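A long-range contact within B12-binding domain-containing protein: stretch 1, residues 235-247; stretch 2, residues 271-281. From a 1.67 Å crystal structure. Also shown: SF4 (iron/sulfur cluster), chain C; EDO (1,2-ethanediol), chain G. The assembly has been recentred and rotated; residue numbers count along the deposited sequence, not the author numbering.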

# COMPACT_ATOMS: atom_id res chain seq x y z
N VAL A 235 8.40 2.31 -2.55
CA VAL A 235 7.79 2.63 -3.85
C VAL A 235 6.95 3.89 -3.83
O VAL A 235 6.54 4.35 -4.90
N GLU A 236 6.66 4.46 -2.66
CA GLU A 236 5.58 5.43 -2.58
C GLU A 236 5.94 6.82 -3.12
O GLU A 236 5.07 7.46 -3.73
N PRO A 237 7.15 7.34 -2.93
CA PRO A 237 7.46 8.62 -3.59
C PRO A 237 7.20 8.57 -5.08
O PRO A 237 6.61 9.50 -5.65
N ASP A 238 7.59 7.48 -5.74
CA ASP A 238 7.34 7.40 -7.17
C ASP A 238 5.88 7.08 -7.47
O ASP A 238 5.27 7.72 -8.33
N ALA A 239 5.33 6.08 -6.80
CA ALA A 239 4.02 5.57 -7.18
C ALA A 239 2.88 6.46 -6.71
O ALA A 239 1.81 6.45 -7.33
N LYS A 240 3.06 7.21 -5.63
CA LYS A 240 2.07 8.18 -5.18
C LYS A 240 2.39 9.60 -5.63
O LYS A 240 1.49 10.34 -6.04
N GLY A 241 3.65 10.01 -5.54
CA GLY A 241 4.03 11.37 -5.86
C GLY A 241 5.03 11.84 -4.83
O GLY A 241 4.99 11.45 -3.66
N THR A 242 5.96 12.70 -5.26
CA THR A 242 7.09 13.14 -4.45
C THR A 242 6.82 14.41 -3.66
O THR A 242 7.73 14.88 -2.97
N ARG A 243 5.63 14.99 -3.77
CA ARG A 243 5.27 16.18 -3.01
C ARG A 243 3.87 16.01 -2.45
O ARG A 243 3.07 15.21 -2.96
N TYR A 244 3.56 16.77 -1.41
CA TYR A 244 2.29 16.60 -0.71
C TYR A 244 1.17 17.33 -1.44
O TYR A 244 1.24 18.55 -1.65
N GLY A 245 0.16 16.57 -1.84
CA GLY A 245 -1.11 17.14 -2.26
C GLY A 245 -2.05 17.08 -1.07
O GLY A 245 -2.66 16.05 -0.81
N GLN A 246 -2.13 18.19 -0.33
CA GLN A 246 -2.89 18.22 0.92
C GLN A 246 -4.37 18.44 0.62
O GLN A 246 -4.73 19.36 -0.12
N ARG A 247 -5.22 17.63 1.24
CA ARG A 247 -6.66 17.85 1.11
C ARG A 247 -7.11 18.98 2.03
O ARG A 247 -6.52 19.22 3.09
N ASP A 271 -2.53 8.03 4.46
CA ASP A 271 -1.36 8.76 4.00
C ASP A 271 -0.16 7.82 3.90
O ASP A 271 -0.14 6.74 4.50
N SER A 272 0.86 8.26 3.17
CA SER A 272 2.14 7.56 3.23
C SER A 272 2.68 7.57 4.65
O SER A 272 3.07 6.53 5.20
N GLU A 273 2.70 8.75 5.28
CA GLU A 273 3.11 8.90 6.67
C GLU A 273 2.29 10.02 7.27
O GLU A 273 2.36 11.16 6.79
N PHE A 274 1.52 9.73 8.32
CA PHE A 274 0.59 10.75 8.82
C PHE A 274 1.32 11.96 9.39
O PHE A 274 0.86 13.10 9.20
N ASN A 275 2.46 11.76 10.06
CA ASN A 275 3.13 12.87 10.74
C ASN A 275 4.18 13.57 9.88
O ASN A 275 4.84 14.49 10.37
N LEU A 276 4.39 13.15 8.64
CA LEU A 276 5.13 14.01 7.72
C LEU A 276 4.17 15.04 7.15
O LEU A 276 2.96 14.81 7.11
N SER A 277 4.70 16.19 6.75
CA SER A 277 3.88 17.38 6.55
C SER A 277 3.07 17.63 7.83
O SER A 277 1.84 17.52 7.86
N ILE A 278 3.80 17.93 8.90
CA ILE A 278 3.24 17.84 10.25
C ILE A 278 2.23 18.95 10.52
O ILE A 278 1.28 18.76 11.29
N ALA A 279 2.41 20.13 9.91
CA ALA A 279 1.50 21.23 10.20
C ALA A 279 0.08 20.88 9.76
O ALA A 279 -0.89 21.20 10.46
N HIS A 280 -0.06 20.22 8.60
CA HIS A 280 -1.36 19.77 8.14
C HIS A 280 -1.96 18.74 9.09
O HIS A 280 -3.15 18.79 9.41
N ALA A 281 -1.14 17.79 9.56
CA ALA A 281 -1.64 16.77 10.47
C ALA A 281 -2.15 17.40 11.77
O ALA A 281 -3.23 17.06 12.26

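The two stretches meet through side chains rather than paired backbones, and the contact falls into three patches. At the first, Glu236 and Ser272 both point toward the opposing stretch. Glu236 takes m at chi1 and t at chi2, an extended course that carries its carboxylate across the gap, and Ser272, also m, donates from OG to Glu236 OE1 at 2.6 Å. A short polar side chain suits this place, since its hydroxyl can donate a hydrogen bond to the buried carboxylate, which has further partners elsewhere in the structure. The other carboxylate oxygen is served by a water, which donates to Glu236 OE2 (2.6 Å) and to Ser272 O (3.2 Å), so one residue pair is joined twice. Lys240 bends through three successive m torsions and only brushes the serine, its CG 4.2 Å from Ser272 OG.

In the middle, Tyr244 (m) lays its ring against the turn's exit. Ser277 CB sits over one face of the Tyr244 ring, 4.0 Å from its centroid and 12° off the normal, a CH-pi contact that a small side chain permits at close range. Tyr244 OH comes within 3.4 Å of Leu276 CB. Leu276 (m, t) extends onward to the iron-sulfur cluster, with CD1 3.8 Å from SF4 S4; nearby, Glu273 OE2 binds FE3 at 1.9 Å.

Ser277 adopts t, and its OG accepts a hydrogen bond from Gln246 NE2 at 2.8 Å. Although it occupies the N-cap position, its side chain makes no capping bond; separately, 1,2-ethanediol, probably from the crystallisation liquor, accepts from Ser277 N and Ile278 N. Gln246, m then t, reaches far enough for its amide to meet the serine while its aliphatic part covers a face of the His280 ring. His280 (t) directs its ring edge at the backbone, donating from NE2 to Arg247 O at 2.9 Å with a nearly straight 167° angle. Imidazole thus combines a flat packing surface with an in-plane donor.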

# COMPACT_ATOMS: atom_id res chain seq x y z
CB VAL A 235 6.87 1.50 -4.34
CG1 VAL A 235 7.66 0.20 -4.51
CG2 VAL A 235 5.71 1.30 -3.35
CB GLU A 236 5.06 5.54 -1.14
CG GLU A 236 4.57 4.19 -0.63
CD GLU A 236 3.69 4.26 0.59
OE1 GLU A 236 3.05 5.32 0.83
OE2 GLU A 236 3.63 3.23 1.30
CB PRO A 237 8.94 8.85 -3.25
CG PRO A 237 9.10 8.18 -1.92
CD PRO A 237 8.22 6.96 -1.98
CB ASP A 238 8.22 6.34 -7.82
CG ASP A 238 7.80 6.07 -9.24
OD1 ASP A 238 7.98 6.97 -10.08
OD2 ASP A 238 7.25 4.98 -9.50
CB ALA A 239 3.84 4.15 -6.64
CB LYS A 240 1.94 8.16 -3.65
CG LYS A 240 1.74 6.77 -3.06
CD LYS A 240 0.39 6.18 -3.44
CE LYS A 240 -0.78 6.92 -2.80
NZ LYS A 240 -2.02 6.09 -2.79
CB THR A 242 8.31 13.37 -5.34
OG1 THR A 242 8.01 14.41 -6.29
CG2 THR A 242 8.68 12.11 -6.09
CB ARG A 243 5.35 17.46 -3.87
CG ARG A 243 6.76 17.79 -4.35
CD ARG A 243 7.70 18.12 -3.19
NE ARG A 243 9.04 18.44 -3.67
CZ ARG A 243 10.06 17.58 -3.68
NH1 ARG A 243 9.90 16.35 -3.22
NH2 ARG A 243 11.24 17.96 -4.15
CB TYR A 244 2.42 17.08 0.74
CG TYR A 244 3.43 16.23 1.46
CD1 TYR A 244 3.16 14.89 1.73
CD2 TYR A 244 4.68 16.73 1.82
CE1 TYR A 244 4.09 14.09 2.35
CE2 TYR A 244 5.62 15.93 2.46
CZ TYR A 244 5.31 14.61 2.71
OH TYR A 244 6.23 13.79 3.33
CB GLN A 246 -2.38 19.33 1.83
CG GLN A 246 -0.92 19.20 2.25
CD GLN A 246 -0.46 20.37 3.09
OE1 GLN A 246 -1.14 21.39 3.19
NE2 GLN A 246 0.71 20.22 3.71
CB ARG A 247 -7.44 16.58 1.44
CG ARG A 247 -7.14 15.39 0.55
CD ARG A 247 -8.01 14.22 0.97
NE ARG A 247 -9.43 14.53 0.80
CZ ARG A 247 -10.42 13.83 1.34
NH1 ARG A 247 -10.16 12.77 2.10
NH2 ARG A 247 -11.68 14.19 1.13
CB ASP A 271 -1.03 9.90 4.97
CG ASP A 271 -2.20 10.83 5.18
OD1 ASP A 271 -3.17 10.76 4.40
OD2 ASP A 271 -2.16 11.62 6.15
CB SER A 272 3.13 8.19 2.25
OG SER A 272 2.75 7.90 0.91
CB GLU A 273 4.61 9.22 6.80
CG GLU A 273 5.55 8.33 6.00
CD GLU A 273 5.72 6.96 6.61
OE1 GLU A 273 5.26 6.75 7.75
OE2 GLU A 273 6.35 6.10 5.96
CB PHE A 274 -0.35 10.16 9.88
CG PHE A 274 -1.34 11.15 10.45
CD1 PHE A 274 -2.20 11.85 9.62
CD2 PHE A 274 -1.39 11.39 11.81
CE1 PHE A 274 -3.11 12.76 10.14
CE2 PHE A 274 -2.29 12.31 12.34
CZ PHE A 274 -3.15 12.99 11.50
CB ASN A 275 3.77 12.39 12.06
CG ASN A 275 4.87 11.36 11.84
OD1 ASN A 275 4.82 10.56 10.90
ND2 ASN A 275 5.87 11.36 12.72
CB LEU A 276 5.82 13.19 6.63
CG LEU A 276 6.84 12.18 7.16
CD1 LEU A 276 7.61 11.51 6.02
CD2 LEU A 276 7.83 12.83 8.14
CB SER A 277 2.98 17.23 5.32
OG SER A 277 2.54 18.49 4.84
CB ILE A 278 4.38 17.85 11.29
CG1 ILE A 278 3.83 17.72 12.71
CG2 ILE A 278 5.22 19.12 11.15
CD1 ILE A 278 3.23 16.36 13.03
CB ALA A 279 1.98 22.51 9.53
CB HIS A 280 -1.22 19.19 6.73
CG HIS A 280 -2.52 18.82 6.09
ND1 HIS A 280 -3.03 17.54 6.12
CD2 HIS A 280 -3.40 19.55 5.35
CE1 HIS A 280 -4.17 17.50 5.45
NE2 HIS A 280 -4.41 18.71 4.98
CB ALA A 281 -0.54 15.75 10.77
FE1 SF4 C . 10.21 6.67 3.61
FE2 SF4 C . 8.12 8.11 2.56
FE3 SF4 C . 7.64 6.33 4.55
FE4 SF4 C . 8.30 5.44 2.09
S1 SF4 C . 6.42 6.58 2.64
S2 SF4 C . 9.14 4.69 4.07
S3 SF4 C . 9.76 7.05 1.39
S4 SF4 C . 8.94 8.20 4.70
C1 EDO G . 7.65 17.38 8.71
O1 EDO G . 6.60 18.23 8.25
C2 EDO G . 8.47 16.92 7.51
O2 EDO G . 7.61 16.27 6.56
O HOH W 1 3.21 3.67 3.83